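Local coordinates for protein acetolactate synthase isozyme 1 large subunit (PDB 6LPI) that is the large subunit of a thiamine-diphosphate-dependent enzyme, holding thiamine diphosphate, magnesium and flavin-adenine dinucleotide in a chain of three parallel-sheet domains, at residues G37-V42 against K172-T176; I106-V112 against V166-K172; R228-L232 against L331-I335. Numbering follows the deposited sequence.

Contact 1 of 3, residues G37-V42 against K172-T176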
# COMPACT_ATOMS: atom_id res chain seq x y z
N GLY B 37 -26.57 3.03 13.31
CA GLY B 37 -27.38 4.18 13.68
C GLY B 37 -26.85 5.50 13.16
O GLY B 37 -27.52 6.17 12.36
N SER B 38 -25.60 5.82 13.51
CA SER B 38 -25.03 7.14 13.25
C SER B 38 -24.76 7.40 11.78
O SER B 38 -24.47 8.55 11.42
CB SER B 38 -23.73 7.31 14.04
OG SER B 38 -22.99 6.10 14.05
N ILE B 39 -24.84 6.38 10.91
CA ILE B 39 -24.68 6.58 9.48
C ILE B 39 -25.97 6.31 8.71
O ILE B 39 -25.96 6.35 7.47
CB ILE B 39 -23.50 5.76 8.91
CG1 ILE B 39 -23.02 6.31 7.57
CG2 ILE B 39 -23.87 4.29 8.75
CD1 ILE B 39 -22.66 7.75 7.61
N LEU B 40 -27.07 6.02 9.41
CA LEU B 40 -28.31 5.68 8.70
C LEU B 40 -28.84 6.79 7.79
O LEU B 40 -29.48 6.45 6.78
CB LEU B 40 -29.41 5.27 9.68
CG LEU B 40 -29.25 3.88 10.30
CD1 LEU B 40 -30.56 3.42 10.95
CD2 LEU B 40 -28.73 2.87 9.26
N PRO B 41 -28.69 8.09 8.09
CA PRO B 41 -29.12 9.11 7.11
C PRO B 41 -28.47 8.97 5.74
O PRO B 41 -29.17 9.00 4.72
CB PRO B 41 -28.75 10.42 7.81
CG PRO B 41 -28.85 10.10 9.25
CD PRO B 41 -28.32 8.70 9.38
N VAL B 42 -27.14 8.82 5.68
CA VAL B 42 -26.49 8.66 4.37
C VAL B 42 -27.07 7.45 3.65
O VAL B 42 -27.42 7.52 2.46
CB VAL B 42 -24.96 8.57 4.53
CG1 VAL B 42 -24.29 8.43 3.18
CG2 VAL B 42 -24.45 9.81 5.21
N LYS B 172 -24.03 12.66 12.74
CA LYS B 172 -25.38 12.41 12.26
C LYS B 172 -26.18 13.70 12.11
O LYS B 172 -27.00 13.83 11.20
CB LYS B 172 -26.06 11.42 13.20
CG LYS B 172 -27.49 11.09 12.90
CD LYS B 172 -28.00 10.12 13.94
CE LYS B 172 -29.46 9.78 13.68
NZ LYS B 172 -29.88 8.55 14.40
N ASP B 173 -25.97 14.67 13.02
CA ASP B 173 -26.75 15.91 12.91
C ASP B 173 -26.27 16.79 11.77
O ASP B 173 -27.01 17.67 11.33
CB ASP B 173 -26.77 16.69 14.23
CG ASP B 173 -25.39 17.17 14.67
OD1 ASP B 173 -24.39 16.45 14.48
OD2 ASP B 173 -25.32 18.29 15.23
N VAL B 174 -25.06 16.56 11.27
CA VAL B 174 -24.65 17.22 10.03
C VAL B 174 -25.27 16.55 8.82
O VAL B 174 -25.68 17.22 7.87
CB VAL B 174 -23.12 17.26 9.93
CG1 VAL B 174 -22.70 17.68 8.53
CG2 VAL B 174 -22.61 18.23 10.95
N GLN B 175 -25.38 15.22 8.84
CA GLN B 175 -26.01 14.50 7.74
C GLN B 175 -27.49 14.86 7.55
O GLN B 175 -27.98 14.85 6.42
CB GLN B 175 -25.88 13.00 7.96
CG GLN B 175 -24.49 12.57 8.29
CD GLN B 175 -24.41 11.12 8.65
OE1 GLN B 175 -25.20 10.31 8.17
NE2 GLN B 175 -23.45 10.78 9.51
N THR B 176 -28.21 15.18 8.63
CA THR B 176 -29.65 15.42 8.51
C THR B 176 -30.00 16.90 8.47
O THR B 176 -31.17 17.23 8.28
CB THR B 176 -30.41 14.79 9.69
OG1 THR B 176 -29.81 15.21 10.92
CG2 THR B 176 -30.35 13.26 9.60

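Contact 2 of 3, residues I106-V112 against V166-K172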
# COMPACT_ATOMS: atom_id res chain seq x y z
N ILE B 106 -11.16 6.43 0.36
CA ILE B 106 -11.96 7.35 1.16
C ILE B 106 -12.82 6.49 2.07
O ILE B 106 -13.55 5.61 1.60
CB ILE B 106 -12.81 8.32 0.33
CG1 ILE B 106 -11.98 9.51 -0.15
CG2 ILE B 106 -13.98 8.83 1.13
CD1 ILE B 106 -11.16 9.27 -1.33
N CYS B 107 -12.73 6.76 3.36
CA CYS B 107 -13.42 6.01 4.39
C CYS B 107 -14.37 6.96 5.11
O CYS B 107 -13.92 7.94 5.70
CB CYS B 107 -12.38 5.40 5.33
SG CYS B 107 -12.93 5.04 6.96
N ILE B 108 -15.66 6.67 5.06
CA ILE B 108 -16.68 7.55 5.61
C ILE B 108 -17.36 6.86 6.79
O ILE B 108 -17.84 5.73 6.67
CB ILE B 108 -17.71 7.98 4.55
CG1 ILE B 108 -17.06 8.93 3.54
CG2 ILE B 108 -18.86 8.66 5.20
CD1 ILE B 108 -17.83 9.08 2.24
N THR B 109 -17.39 7.55 7.91
CA THR B 109 -17.92 7.01 9.14
C THR B 109 -18.93 7.99 9.72
O THR B 109 -18.72 9.21 9.69
CB THR B 109 -16.74 6.72 10.12
OG1 THR B 109 -16.13 5.47 9.78
CG2 THR B 109 -17.20 6.66 11.54
N GLY B 110 -20.06 7.46 10.21
CA GLY B 110 -20.98 8.29 10.94
C GLY B 110 -20.46 8.55 12.34
O GLY B 110 -19.67 7.78 12.87
N GLN B 111 -20.90 9.65 12.94
CA GLN B 111 -20.50 9.90 14.31
C GLN B 111 -21.68 10.51 15.05
O GLN B 111 -22.64 11.00 14.44
CB GLN B 111 -19.24 10.78 14.37
CG GLN B 111 -18.79 11.28 15.76
CD GLN B 111 -18.10 10.21 16.61
OE1 GLN B 111 -18.74 9.43 17.30
NE2 GLN B 111 -16.76 10.18 16.55
N VAL B 112 -21.63 10.40 16.38
CA VAL B 112 -22.66 10.88 17.30
C VAL B 112 -22.93 12.35 16.99
O VAL B 112 -22.02 13.05 16.53
CB VAL B 112 -22.21 10.66 18.75
CG1 VAL B 112 -21.34 11.81 19.23
CG2 VAL B 112 -23.39 10.42 19.68
N VAL B 166 -7.98 8.66 3.29
CA VAL B 166 -8.48 9.79 4.04
C VAL B 166 -9.76 9.35 4.72
O VAL B 166 -10.62 8.68 4.12
CB VAL B 166 -8.74 11.02 3.15
CG1 VAL B 166 -9.09 12.22 4.03
CG2 VAL B 166 -7.53 11.32 2.30
N TRP B 167 -9.89 9.73 5.98
CA TRP B 167 -11.00 9.32 6.82
C TRP B 167 -11.86 10.54 7.08
O TRP B 167 -11.37 11.56 7.58
CB TRP B 167 -10.47 8.71 8.12
CG TRP B 167 -11.50 8.00 8.91
CD1 TRP B 167 -12.80 8.37 9.10
CD2 TRP B 167 -11.31 6.79 9.65
NE1 TRP B 167 -13.44 7.46 9.90
CE2 TRP B 167 -12.55 6.48 10.25
CE3 TRP B 167 -10.22 5.94 9.87
CZ2 TRP B 167 -12.72 5.35 11.04
CZ3 TRP B 167 -10.40 4.82 10.67
CH2 TRP B 167 -11.65 4.54 11.24
N ILE B 168 -13.14 10.46 6.73
CA ILE B 168 -14.08 11.54 6.97
C ILE B 168 -15.11 11.04 7.97
O ILE B 168 -15.91 10.14 7.65
CB ILE B 168 -14.74 12.03 5.66
CG1 ILE B 168 -13.67 12.21 4.57
CG2 ILE B 168 -15.47 13.36 5.88
CD1 ILE B 168 -14.22 12.21 3.17
N ASP B 169 -15.12 11.65 9.16
CA ASP B 169 -16.10 11.37 10.21
C ASP B 169 -17.19 12.45 10.18
O ASP B 169 -16.90 13.64 10.33
CB ASP B 169 -15.39 11.32 11.56
CG ASP B 169 -16.12 10.48 12.58
OD1 ASP B 169 -15.95 10.75 13.78
OD2 ASP B 169 -16.84 9.54 12.19
N ILE B 170 -18.44 12.04 10.00
CA ILE B 170 -19.52 13.00 9.80
C ILE B 170 -20.61 12.80 10.84
O ILE B 170 -21.30 11.76 10.83
CB ILE B 170 -20.11 12.91 8.38
CG1 ILE B 170 -19.01 12.86 7.33
CG2 ILE B 170 -20.98 14.11 8.08
CD1 ILE B 170 -19.51 12.40 5.97
N PRO B 171 -20.77 13.74 11.77
CA PRO B 171 -21.83 13.61 12.77
C PRO B 171 -23.21 13.52 12.14
O PRO B 171 -23.52 14.18 11.14
CB PRO B 171 -21.67 14.88 13.60
CG PRO B 171 -20.24 15.22 13.48
CD PRO B 171 -19.84 14.81 12.10
N LYS B 172 -24.03 12.66 12.74
CA LYS B 172 -25.38 12.41 12.26
C LYS B 172 -26.18 13.70 12.11
O LYS B 172 -27.00 13.83 11.20
CB LYS B 172 -26.06 11.42 13.20
CG LYS B 172 -27.49 11.09 12.90
CD LYS B 172 -28.00 10.12 13.94
CE LYS B 172 -29.46 9.78 13.68
NZ LYS B 172 -29.88 8.55 14.40

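Contact 3 of 3, residues R228-L232 against L331-I335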
# COMPACT_ATOMS: atom_id res chain seq x y z
N ARG B 228 6.85 3.48 -20.23
CA ARG B 228 8.15 4.14 -20.24
C ARG B 228 9.17 3.39 -19.39
O ARG B 228 10.37 3.44 -19.69
CB ARG B 228 8.02 5.58 -19.77
CG ARG B 228 7.18 6.45 -20.68
CD ARG B 228 7.23 7.89 -20.26
NE ARG B 228 7.41 8.78 -21.38
CZ ARG B 228 6.40 9.41 -21.96
NH1 ARG B 228 5.18 9.22 -21.47
NH2 ARG B 228 6.59 10.23 -22.99
N VAL B 229 8.72 2.66 -18.37
CA VAL B 229 9.67 1.87 -17.59
C VAL B 229 10.22 0.73 -18.44
O VAL B 229 11.43 0.49 -18.46
CB VAL B 229 9.00 1.33 -16.32
CG1 VAL B 229 9.68 0.05 -15.84
CG2 VAL B 229 9.00 2.37 -15.23
N ARG B 230 9.34 0.06 -19.20
CA ARG B 230 9.79 -0.95 -20.14
C ARG B 230 10.72 -0.35 -21.19
O ARG B 230 11.81 -0.89 -21.46
CB ARG B 230 8.58 -1.60 -20.82
CG ARG B 230 8.88 -2.89 -21.57
CD ARG B 230 7.69 -3.39 -22.40
NE ARG B 230 7.95 -4.70 -23.01
CZ ARG B 230 7.42 -5.85 -22.61
NH1 ARG B 230 6.57 -5.88 -21.59
NH2 ARG B 230 7.74 -6.97 -23.25
N GLU B 231 10.34 0.80 -21.75
CA GLU B 231 11.15 1.44 -22.78
C GLU B 231 12.54 1.72 -22.25
O GLU B 231 13.54 1.40 -22.90
CB GLU B 231 10.47 2.72 -23.24
CG GLU B 231 11.18 3.43 -24.38
CD GLU B 231 10.42 4.67 -24.83
OE1 GLU B 231 9.50 5.11 -24.11
OE2 GLU B 231 10.73 5.20 -25.92
N LEU B 232 12.63 2.25 -21.03
CA LEU B 232 13.94 2.53 -20.43
C LEU B 232 14.72 1.25 -20.19
O LEU B 232 15.89 1.15 -20.59
CB LEU B 232 13.77 3.27 -19.12
CG LEU B 232 15.08 3.32 -18.36
CD1 LEU B 232 16.02 4.42 -18.88
CD2 LEU B 232 14.81 3.49 -16.88
N LEU B 331 10.88 9.96 -16.63
CA LEU B 331 11.27 9.03 -17.68
C LEU B 331 10.98 9.60 -19.07
O LEU B 331 11.70 9.32 -20.03
CB LEU B 331 10.51 7.73 -17.48
CG LEU B 331 10.89 6.94 -16.23
CD1 LEU B 331 10.28 5.57 -16.26
CD2 LEU B 331 12.40 6.82 -16.15
N ALA B 332 9.90 10.37 -19.20
CA ALA B 332 9.68 11.12 -20.43
C ALA B 332 10.83 12.07 -20.69
O ALA B 332 11.37 12.12 -21.80
CB ALA B 332 8.34 11.86 -20.36
N GLN B 333 11.28 12.79 -19.67
CA GLN B 333 12.35 13.72 -19.98
C GLN B 333 13.73 13.04 -20.00
O GLN B 333 14.71 13.69 -20.39
CB GLN B 333 12.29 14.87 -18.98
CG GLN B 333 11.56 16.10 -19.51
CD GLN B 333 11.58 17.25 -18.51
OE1 GLN B 333 12.62 17.79 -18.16
NE2 GLN B 333 10.39 17.62 -18.03
N LEU B 334 13.82 11.76 -19.65
CA LEU B 334 15.11 11.09 -19.49
C LEU B 334 15.43 10.07 -20.57
O LEU B 334 16.58 10.00 -21.00
CB LEU B 334 15.17 10.37 -18.14
CG LEU B 334 16.46 9.56 -17.89
CD1 LEU B 334 17.68 10.46 -17.69
CD2 LEU B 334 16.31 8.60 -16.70
N ILE B 335 14.44 9.30 -21.04
CA ILE B 335 14.73 8.25 -22.01
C ILE B 335 15.44 8.77 -23.25
O ILE B 335 16.42 8.15 -23.68
CB ILE B 335 13.46 7.44 -22.32
CG1 ILE B 335 13.07 6.62 -21.10
CG2 ILE B 335 13.72 6.51 -23.45
CD1 ILE B 335 11.65 6.14 -21.13

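Contact 1 of 3, residues G37-V42 against K172-T176
Two helix starts meet here, at the C-terminal edge of the parallel sheet in the N-terminal thiamine-diphosphate-binding domain: the 3-10 turn leading into helix 40-47, and the short helix 172-175 that follows strand 166-171. K172 comes first. Its CB lies 3.7 Å from S38 O, and the extended side chain runs past P41, with CG 4.0 Å from P41 CG, to bring NZ to 3.9 Å from G37 O. A turn later Q175 points at the 37-42 segment and sets its amide between S38 and V42. Its NE2 makes a weak hydrogen bond to S38 O (3.1 Å) but is held mainly by I170 O, while OE1 accepts a long, weak one from V42 N (3.5 Å). One amide thus touches both the 3-10 turn and the helix beyond it. S38 OG turns elsewhere, to S84 N. T176 closes the contact: its OG1 bonds back to K172 O at 3.1 Å, and its CG2 packs against P41 CG at 3.5 Å.

Contact 2 of 3, residues I106-V112 against V166-K172
Residues 106-111 and 166-171 run side by side in the parallel six-stranded sheet of the N-terminal domain, their axes 4.3 Å apart at closest and 29° apart in direction (signed crossing angle -29°). I106 pairs with V166, and its CG2 reaches I168 CD1 at 4.0 Å, on the face covered by helix 147-159. C107 bonds both ways, from its N to V166 O (3.0 Å) and from its O to I168 N (2.8 Å). Its SG sits over the face of the W167 indole, 3.6 Å from the centroid of the five-membered ring, on the face of the sheet that meets helix 86-101. I108 returns to the other face and packs its CG2 on I170 CD1 at 3.9 Å. T109 repeats the bonding of C107, its N to I168 O (3.0 Å) and its O to I170 N (2.9 Å). G110, beside I170, has no side chain to add, but its CA approaches I170 O at 3.5 Å. Q111 takes I170 O with its N (3.0 Å) and receives K172 N on its O (2.8 Å), so the pairing runs right up to helix 172-175, with P171 as N-cap. The Q111 side chain bonds weakly through NE2 to D169 OD1 (2.9 Å) and to V125 O, and Q111 OE1 accepts V112 N (3.2 Å). Because the backbone carries the regular pairing, the two faces can differ in chemistry: one is aliphatic around I106, I108, I168 and I170, the other runs from the C107-W167 sulfur-aromatic contact through T109 to the polar D169-Q111 end.

Contact 3 of 3, residues R228-L232 against L331-I335
L331 is the central bump. Its isobutyl group projects at helix 226-235 into the hollow bounded by R228, V229 and L232: CD1 comes within 3.6 Å of V229 CG2, CD2 lies 4.2 Å from L232 CD2, and CB meets R228 CB at 4.0 Å. One turn on, I335 fills the next hollow, between R228, E231 and L232. Its CD1 presses to 3.3 Å from R228 O and 3.8 Å from E231 OE1, and its CG1 rests 4.0 Å from L232 CB. Both helices belong to the central domain, a Rossmann-like parallel sheet with helices on its faces; V229 and L232 reach from this contact down to L218 and L216 of strand 214-218. In the reverse direction R228 lays its long side chain across the 331-335 segment, so that NE is 3.4 Å from A332 CB, which sits over one face of the guanidinium. Farther along, NH1 of R228 has a weak, long ion pair with D328. L334 packs on I201 and A205 of helix 198-210.

Overall arrangement
Contacts 1 and 2 are neighbours in the N-terminal domain, their centres 10 Å apart. They share K172, where strand 166-171 passes into helix 172-175, and they touch directly: Q175 NE2 probably hydrogen-bonds I170 O at 2.7 Å, and I39 CD1 packs 3.7 Å from G110 N. One of the two thiamine diphosphate pockets this chain lines includes P35 and C83, touched respectively by L40 and S38 of contact 1; residues between 391 and 477 line the other. Contact 3 stands apart in the central domain, its centre 49 Å from that of contact 1 and 41 Å from that of contact 2. The L331 side chain there lies about 9 Å from the bound FAD.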